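Local structure of chitin oligosaccahride binding protein NagB1 (Paenibacillus sp. FPU-7, 7EHP) at residues M170-D182 / S266-N279. The protein binds the chitin oligosaccharides N,N'-diacetylchitobiose and N,N',N''-triacetylchitotriose, probably as the extracellular solute-binding component of a sugar uptake system. Residues are numbered along the deposited sequence; the frame is centred on the assembly and turned at random.
Sequences MMLNTLWVRTAGD and SFPDVGGKGDGMIN
A buried arginine on helix 165-180 holds together the loop that joins strand 262-265 to strand 277-288. The chain of Arg178 bends at CG (chi2 -86°), and its guanidinium lies among backbone carbonyls of this loop. Arg178 NH1 and NH2 both grip Met277 O end-on, each at 2.8 Å. Arg178 NH2 also donates to Phe267 O at 2.9 Å, almost exactly in the guanidinium plane. Arg178 NE reaches Pro268 O at 3.0 Å, meeting it from above the carbonyl plane. Asp269 OD1 sits over one guanidinium face, 3.6 Å from Arg178 NE, as a salt bridge of charge alone; the same oxygen accepts from Gly276 N. A methionine in place of Arg178 would probably leave these three carbonyls without their arginine donors and Asp269 without its nearby positive charge. Near the helix end, Gly274 N donates to Arg178 O at 2.8 Å, and Gly274 CA makes a CA-H...O contact with Val177 O. One and two turns earlier, Leu175 CD2 and Met171 SD meet the Phe267 ring. A water links Thr174 OG1 to Asn279 N; the Asn279 side chain is about 6 Å from a bound N-acetylglucosamine. The loop leading into strand 277-288 thus clasps a helix C-terminal end, within one lobe of the periplasmic-binding-protein fold.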
ATOM      1  N   MET A 170       4.481  -4.651   6.061  1.00 13.40           N
ATOM      2  CA  MET A 170       5.066  -3.975   4.910  1.00 16.05           C
ATOM      3  C   MET A 170       6.526  -4.417   4.773  1.00 16.51           C
ATOM      4  O   MET A 170       6.889  -5.120   3.820  1.00 17.07           O
ATOM      5  CB  MET A 170       4.938  -2.453   5.072  1.00 11.68           C
ATOM      6  CG  MET A 170       3.636  -1.929   4.442  1.00 12.52           C
ATOM      7  SD  MET A 170       3.522  -0.128   4.318  1.00 16.70           S
ATOM      8  CE  MET A 170       3.686   0.443   6.012  1.00 15.49           C
ATOM      9  N   MET A 171       7.368  -4.060   5.743  1.00 18.41           N
ATOM     10  CA  MET A 171       8.764  -4.492   5.660  1.00 18.03           C
ATOM     11  C   MET A 171       8.884  -6.008   5.665  1.00 17.23           C
ATOM     12  O   MET A 171       9.795  -6.564   5.034  1.00 15.19           O
ATOM     13  CB  MET A 171       9.586  -3.887   6.798  1.00 16.42           C
ATOM     14  CG  MET A 171      11.069  -4.175   6.614  1.00 21.22           C
ATOM     15  SD  MET A 171      12.096  -3.936   8.061  1.00 22.16           S
ATOM     16  CE  MET A 171      12.066  -2.159   8.246  1.00 17.89           C
ATOM     17  N   LEU A 172       7.969  -6.694   6.345  1.00 13.61           N
ATOM     18  CA  LEU A 172       8.003  -8.146   6.361  1.00 16.31           C
ATOM     19  C   LEU A 172       7.840  -8.698   4.961  1.00 17.21           C
ATOM     20  O   LEU A 172       8.485  -9.691   4.601  1.00 17.01           O
ATOM     21  CB  LEU A 172       6.929  -8.690   7.311  1.00 12.41           C
ATOM     22  CG  LEU A 172       6.742 -10.196   7.506  1.00 11.43           C
ATOM     23  CD1 LEU A 172       7.966 -10.829   8.235  1.00 16.62           C
ATOM     24  CD2 LEU A 172       5.456 -10.483   8.261  1.00 14.27           C
ATOM     25  N   ASN A 173       7.006  -8.059   4.148  1.00 15.15           N
ATOM     26  CA  ASN A 173       6.596  -8.593   2.861  1.00 19.06           C
ATOM     27  C   ASN A 173       7.881  -8.830   2.123  1.00 16.81           C
ATOM     28  O   ASN A 173       8.171  -9.868   1.541  1.00 19.05           O
ATOM     29  CB  ASN A 173       5.975  -7.590   1.823  1.00 22.57           C
ATOM     30  CG  ASN A 173       5.093  -8.332   0.872  1.00 26.51           C
ATOM     31  OD1 ASN A 173       4.457  -9.212   1.416  1.00 42.32           O
ATOM     32  ND2 ASN A 173       5.509  -8.418  -0.498  1.00 42.89           N
ATOM     33  N   THR A 174       8.564  -7.675   2.099  1.00 12.60           N
ATOM     34  CA  THR A 174       9.815  -7.502   1.331  1.00 16.08           C
ATOM     35  C   THR A 174      10.943  -8.337   1.902  1.00 17.80           C
ATOM     36  O   THR A 174      11.788  -8.835   1.148  1.00 15.35           O
ATOM     37  CB  THR A 174      10.248  -6.023   1.336  1.00 16.96           C
ATOM     38  OG1 THR A 174       9.385  -5.195   0.555  1.00 21.01           O
ATOM     39  CG2 THR A 174      11.706  -5.844   0.861  1.00 17.69           C
ATOM     40  N   LEU A 175      10.961  -8.529   3.223  1.00 13.98           N
ATOM     41  CA  LEU A 175      12.026  -9.349   3.782  1.00 16.29           C
ATOM     42  C   LEU A 175      11.886 -10.806   3.358  1.00 17.06           C
ATOM     43  O   LEU A 175      12.868 -11.408   2.923  1.00 21.67           O
ATOM     44  CB  LEU A 175      12.052  -9.210   5.302  1.00 15.68           C
ATOM     45  CG  LEU A 175      12.986  -8.083   5.759  1.00 20.77           C
ATOM     46  CD1 LEU A 175      12.890  -7.883   7.276  1.00 17.19           C
ATOM     47  CD2 LEU A 175      14.417  -8.411   5.348  1.00 21.80           C
ATOM     48  N   TRP A 176      10.681 -11.402   3.454  1.00 14.11           N
ATOM     49  CA  TRP A 176      10.643 -12.819   3.078  1.00 15.32           C
ATOM     50  C   TRP A 176      10.688 -12.988   1.563  1.00 21.83           C
ATOM     51  O   TRP A 176      11.089 -14.050   1.084  1.00 22.63           O
ATOM     52  CB  TRP A 176       9.422 -13.609   3.627  1.00 16.26           C
ATOM     53  CG  TRP A 176       8.076 -13.459   2.877  1.00 16.30           C
ATOM     54  CD1 TRP A 176       7.747 -14.078   1.709  1.00 17.01           C
ATOM     55  CD2 TRP A 176       6.853 -12.850   3.351  1.00 13.15           C
ATOM     56  NE1 TRP A 176       6.453 -13.788   1.349  1.00 16.70           N
ATOM     57  CE2 TRP A 176       5.878 -13.040   2.340  1.00 19.52           C
ATOM     58  CE3 TRP A 176       6.501 -12.112   4.493  1.00 16.46           C
ATOM     59  CZ2 TRP A 176       4.577 -12.526   2.438  1.00 16.56           C
ATOM     60  CZ3 TRP A 176       5.217 -11.599   4.587  1.00 14.28           C
ATOM     61  CH2 TRP A 176       4.267 -11.810   3.564  1.00 17.55           C
ATOM     62  N   VAL A 177      10.276 -11.972   0.795  1.00 18.89           N
ATOM     63  CA  VAL A 177      10.447 -12.037  -0.654  1.00 17.36           C
ATOM     64  C   VAL A 177      11.922 -11.884  -1.020  1.00 17.61           C
ATOM     65  O   VAL A 177      12.415 -12.533  -1.954  1.00 21.93           O
ATOM     66  CB  VAL A 177       9.573 -10.987  -1.378  1.00 21.14           C
ATOM     67  CG1 VAL A 177       9.994 -10.845  -2.867  1.00 16.75           C
ATOM     68  CG2 VAL A 177       8.075 -11.341  -1.264  1.00 18.49           C
ATOM     69  N   ARG A 178      12.651 -11.035  -0.298  1.00 16.01           N
ATOM     70  CA  ARG A 178      14.102 -10.982  -0.472  1.00 22.54           C
ATOM     71  C   ARG A 178      14.725 -12.369  -0.335  1.00 21.77           C
ATOM     72  O   ARG A 178      15.572 -12.771  -1.145  1.00 17.64           O
ATOM     73  CB  ARG A 178      14.734 -10.031   0.550  1.00 16.61           C
ATOM     74  CG  ARG A 178      14.723  -8.545   0.142  1.00 17.64           C
ATOM     75  CD  ARG A 178      15.911  -8.131  -0.707  1.00 21.98           C
ATOM     76  NE  ARG A 178      15.814  -6.727  -1.101  1.00 20.57           N
ATOM     77  CZ  ARG A 178      14.951  -6.259  -2.007  1.00 22.65           C
ATOM     78  NH1 ARG A 178      14.130  -7.090  -2.621  1.00 19.31           N
ATOM     79  NH2 ARG A 178      14.909  -4.961  -2.305  1.00 20.85           N
ATOM     80  N   THR A 179      14.319 -13.116   0.698  1.00 17.72           N
ATOM     81  CA  THR A 179      15.006 -14.374   0.996  1.00 23.55           C
ATOM     82  C   THR A 179      14.472 -15.541   0.178  1.00 20.25           C
ATOM     83  O   THR A 179      15.245 -16.426  -0.195  1.00 25.34           O
ATOM     84  CB  THR A 179      14.891 -14.702   2.478  1.00 21.16           C
ATOM     85  OG1 THR A 179      13.503 -14.832   2.808  1.00 19.14           O
ATOM     86  CG2 THR A 179      15.540 -13.607   3.318  1.00 20.06           C
ATOM     87  N   ALA A 180      13.173 -15.564  -0.118  1.00 20.93           N
ATOM     88  CA  ALA A 180      12.559 -16.707  -0.781  1.00 18.49           C
ATOM     89  C   ALA A 180      12.111 -16.433  -2.210  1.00 23.81           C
ATOM     90  O   ALA A 180      11.703 -17.376  -2.898  1.00 22.85           O
ATOM     91  CB  ALA A 180      11.350 -17.215   0.020  1.00 21.64           C
ATOM     92  N   GLY A 181      12.178 -15.195  -2.673  1.00 20.38           N
ATOM     93  CA  GLY A 181      11.692 -14.849  -4.000  1.00 22.48           C
ATOM     94  C   GLY A 181      10.221 -14.477  -3.998  1.00 22.70           C
ATOM     95  O   GLY A 181       9.429 -14.930  -3.170  1.00 23.67           O
ATOM     96  N   ASP A 182       9.845 -13.635  -4.965  1.00 25.52           N
ATOM     97  CA  ASP A 182       8.463 -13.160  -5.042  1.00 24.34           C
ATOM     98  C   ASP A 182       7.486 -14.292  -5.334  1.00 24.54           C
ATOM     99  O   ASP A 182       6.325 -14.241  -4.904  1.00 23.26           O
ATOM    100  CB  ASP A 182       8.343 -12.061  -6.101  1.00 25.26           C
ATOM    101  CG  ASP A 182       8.624 -12.559  -7.506  1.00 25.52           C
ATOM    102  OD1 ASP A 182       9.691 -13.156  -7.743  1.00 27.05           O
ATOM    103  OD2 ASP A 182       7.766 -12.345  -8.385  1.00 30.98           O
ATOM    104  N   SER A 266      15.491   1.564  -2.277  1.00 21.47           N
ATOM    105  CA  SER A 266      15.002   0.194  -2.199  1.00 21.84           C
ATOM    106  C   SER A 266      15.694  -0.542  -1.055  1.00 20.68           C
ATOM    107  O   SER A 266      16.844  -0.254  -0.705  1.00 23.45           O
ATOM    108  CB  SER A 266      15.240  -0.523  -3.526  1.00 23.87           C
ATOM    109  OG  SER A 266      14.852  -1.882  -3.447  1.00 30.17           O
ATOM    110  N   PHE A 267      14.972  -1.484  -0.452  1.00 17.66           N
ATOM    111  CA  PHE A 267      15.482  -2.190   0.717  1.00 19.32           C
ATOM    112  C   PHE A 267      16.769  -2.928   0.365  1.00 19.47           C
ATOM    113  O   PHE A 267      16.857  -3.532  -0.704  1.00 20.26           O
ATOM    114  CB  PHE A 267      14.443  -3.187   1.236  1.00 20.41           C
ATOM    115  CG  PHE A 267      14.766  -3.733   2.575  1.00 17.28           C
ATOM    116  CD1 PHE A 267      14.447  -3.023   3.723  1.00 19.33           C
ATOM    117  CD2 PHE A 267      15.445  -4.944   2.692  1.00 23.13           C
ATOM    118  CE1 PHE A 267      14.771  -3.532   4.983  1.00 20.04           C
ATOM    119  CE2 PHE A 267      15.780  -5.460   3.930  1.00 18.64           C
ATOM    120  CZ  PHE A 267      15.454  -4.754   5.082  1.00 24.27           C
ATOM    121  N   PRO A 268      17.776  -2.917   1.246  1.00 22.53           N
ATOM    122  CA  PRO A 268      19.032  -3.617   0.948  1.00 19.09           C
ATOM    123  C   PRO A 268      18.838  -5.062   0.498  1.00 24.13           C
ATOM    124  O   PRO A 268      17.891  -5.749   0.900  1.00 24.10           O
ATOM    125  CB  PRO A 268      19.792  -3.545   2.278  1.00 23.89           C
ATOM    126  CG  PRO A 268      19.302  -2.277   2.896  1.00 23.07           C
ATOM    127  CD  PRO A 268      17.839  -2.215   2.543  1.00 22.27           C
ATOM    128  N   ASP A 269      19.745  -5.515  -0.367  1.00 25.22           N
ATOM    129  CA  ASP A 269      19.774  -6.913  -0.745  1.00 24.67           C
ATOM    130  C   ASP A 269      20.295  -7.756   0.415  1.00 21.12           C
ATOM    131  O   ASP A 269      20.982  -7.259   1.306  1.00 22.95           O
ATOM    132  CB  ASP A 269      20.649  -7.101  -1.977  1.00 26.01           C
ATOM    133  CG  ASP A 269      19.953  -6.662  -3.247  1.00 32.94           C
ATOM    134  OD1 ASP A 269      18.712  -6.485  -3.208  1.00 24.28           O
ATOM    135  OD2 ASP A 269      20.646  -6.500  -4.278  1.00 28.33           O
ATOM    136  N   VAL A 270      19.942  -9.046   0.409  1.00 27.91           N
ATOM    137  CA  VAL A 270      20.330  -9.964   1.475  1.00 30.30           C
ATOM    138  C   VAL A 270      20.997 -11.236   0.964  1.00 33.26           C
ATOM    139  O   VAL A 270      21.344 -12.103   1.769  1.00 33.78           O
ATOM    140  CB  VAL A 270      19.132 -10.331   2.378  1.00 24.86           C
ATOM    141  CG1 VAL A 270      18.383  -9.075   2.840  1.00 26.40           C
ATOM    142  CG2 VAL A 270      18.220 -11.305   1.674  1.00 23.72           C
ATOM    143  N   GLY A 271      21.218 -11.377  -0.338  1.00 33.87           N
ATOM    144  CA  GLY A 271      21.804 -12.604  -0.830  1.00 31.60           C
ATOM    145  C   GLY A 271      20.784 -13.719  -0.804  1.00 38.63           C
ATOM    146  O   GLY A 271      21.010 -14.784  -0.215  1.00 42.57           O
ATOM    147  N   GLY A 272      19.634 -13.451  -1.418  1.00 29.86           N
ATOM    148  CA  GLY A 272      18.536 -14.390  -1.482  1.00 26.92           C
ATOM    149  C   GLY A 272      17.833 -14.234  -2.813  1.00 24.40           C
ATOM    150  O   GLY A 272      18.202 -13.394  -3.636  1.00 28.75           O
ATOM    151  N   LYS A 273      16.798 -15.051  -3.009  1.00 25.33           N
ATOM    152  CA  LYS A 273      16.131 -15.214  -4.298  1.00 26.02           C
ATOM    153  C   LYS A 273      15.317 -14.000  -4.717  1.00 29.17           C
ATOM    154  O   LYS A 273      14.811 -13.986  -5.845  1.00 30.97           O
ATOM    155  CB  LYS A 273      15.256 -16.468  -4.247  1.00 24.55           C
ATOM    156  CG  LYS A 273      16.056 -17.692  -3.730  1.00 35.97           C
ATOM    157  CD  LYS A 273      15.312 -19.023  -3.852  1.00 39.15           C
ATOM    158  CE  LYS A 273      14.864 -19.524  -2.477  1.00 29.43           C
ATOM    159  NZ  LYS A 273      14.637 -20.996  -2.452  1.00 33.44           N
ATOM    160  N   GLY A 274      15.188 -12.979  -3.865  1.00 25.24           N
ATOM    161  CA  GLY A 274      14.395 -11.808  -4.207  1.00 18.80           C
ATOM    162  C   GLY A 274      15.207 -10.530  -4.241  1.00 26.61           C
ATOM    163  O   GLY A 274      14.647  -9.426  -4.197  1.00 25.63           O
ATOM    164  N   ASP A 275      16.534 -10.657  -4.297  1.00 26.57           N
ATOM    165  CA  ASP A 275      17.366  -9.473  -4.430  1.00 26.19           C
ATOM    166  C   ASP A 275      17.034  -8.765  -5.738  1.00 24.38           C
ATOM    167  O   ASP A 275      16.594  -9.383  -6.712  1.00 22.22           O
ATOM    168  CB  ASP A 275      18.856  -9.824  -4.386  1.00 23.64           C
ATOM    169  CG  ASP A 275      19.335 -10.172  -2.985  1.00 29.62           C
ATOM    170  OD1 ASP A 275      18.522 -10.111  -2.045  1.00 30.33           O
ATOM    171  OD2 ASP A 275      20.531 -10.483  -2.808  1.00 31.42           O
ATOM    172  N   GLY A 276      17.229  -7.447  -5.737  1.00 24.73           N
ATOM    173  CA  GLY A 276      17.036  -6.635  -6.910  1.00 24.44           C
ATOM    174  C   GLY A 276      15.602  -6.284  -7.218  1.00 32.68           C
ATOM    175  O   GLY A 276      15.356  -5.606  -8.223  1.00 37.38           O
ATOM    176  N   MET A 277      14.647  -6.720  -6.402  1.00 25.31           N
ATOM    177  CA  MET A 277      13.245  -6.422  -6.650  1.00 22.76           C
ATOM    178  C   MET A 277      12.724  -5.415  -5.634  1.00 25.30           C
ATOM    179  O   MET A 277      13.307  -5.205  -4.569  1.00 26.43           O
ATOM    180  CB  MET A 277      12.389  -7.688  -6.613  1.00 26.61           C
ATOM    181  CG  MET A 277      13.062  -8.907  -7.194  1.00 29.03           C
ATOM    182  SD  MET A 277      11.951 -10.311  -7.127  1.00 35.12           S
ATOM    183  CE  MET A 277      10.689  -9.790  -8.261  1.00 31.35           C
ATOM    184  N   ILE A 278      11.610  -4.787  -5.981  1.00 23.67           N
ATOM    185  CA  ILE A 278      10.968  -3.824  -5.101  1.00 23.67           C
ATOM    186  C   ILE A 278       9.482  -4.134  -5.073  1.00 18.03           C
ATOM    187  O   ILE A 278       8.903  -4.586  -6.064  1.00 20.16           O
ATOM    188  CB  ILE A 278      11.240  -2.357  -5.538  1.00 22.61           C
ATOM    189  CG1 ILE A 278      10.816  -1.374  -4.438  1.00 19.48           C
ATOM    190  CG2 ILE A 278      10.560  -2.036  -6.874  1.00 28.19           C
ATOM    191  CD1 ILE A 278      11.360   0.062  -4.636  1.00 20.11           C
ATOM    192  N   ASN A 279       8.878  -3.923  -3.909  1.00 18.75           N
ATOM    193  CA  ASN A 279       7.437  -4.065  -3.734  1.00 19.12           C
ATOM    194  C   ASN A 279       6.724  -2.880  -4.396  1.00 19.14           C
ATOM    195  O   ASN A 279       6.970  -1.719  -4.047  1.00 17.25           O
ATOM    196  CB  ASN A 279       7.126  -4.154  -2.236  1.00 19.14           C
ATOM    197  CG  ASN A 279       5.650  -4.367  -1.931  1.00 17.98           C
ATOM    198  OD1 ASN A 279       5.183  -4.036  -0.835  1.00 21.29           O
ATOM    199  ND2 ASN A 279       4.917  -4.930  -2.876  1.00 16.34           N
TER
HETATM  200  O   HOH W   1      10.147  -3.583  -1.478  1.00 20.38           O
HETATM  201  O   HOH W   2      12.370 -13.739  -6.959  1.00 30.83           O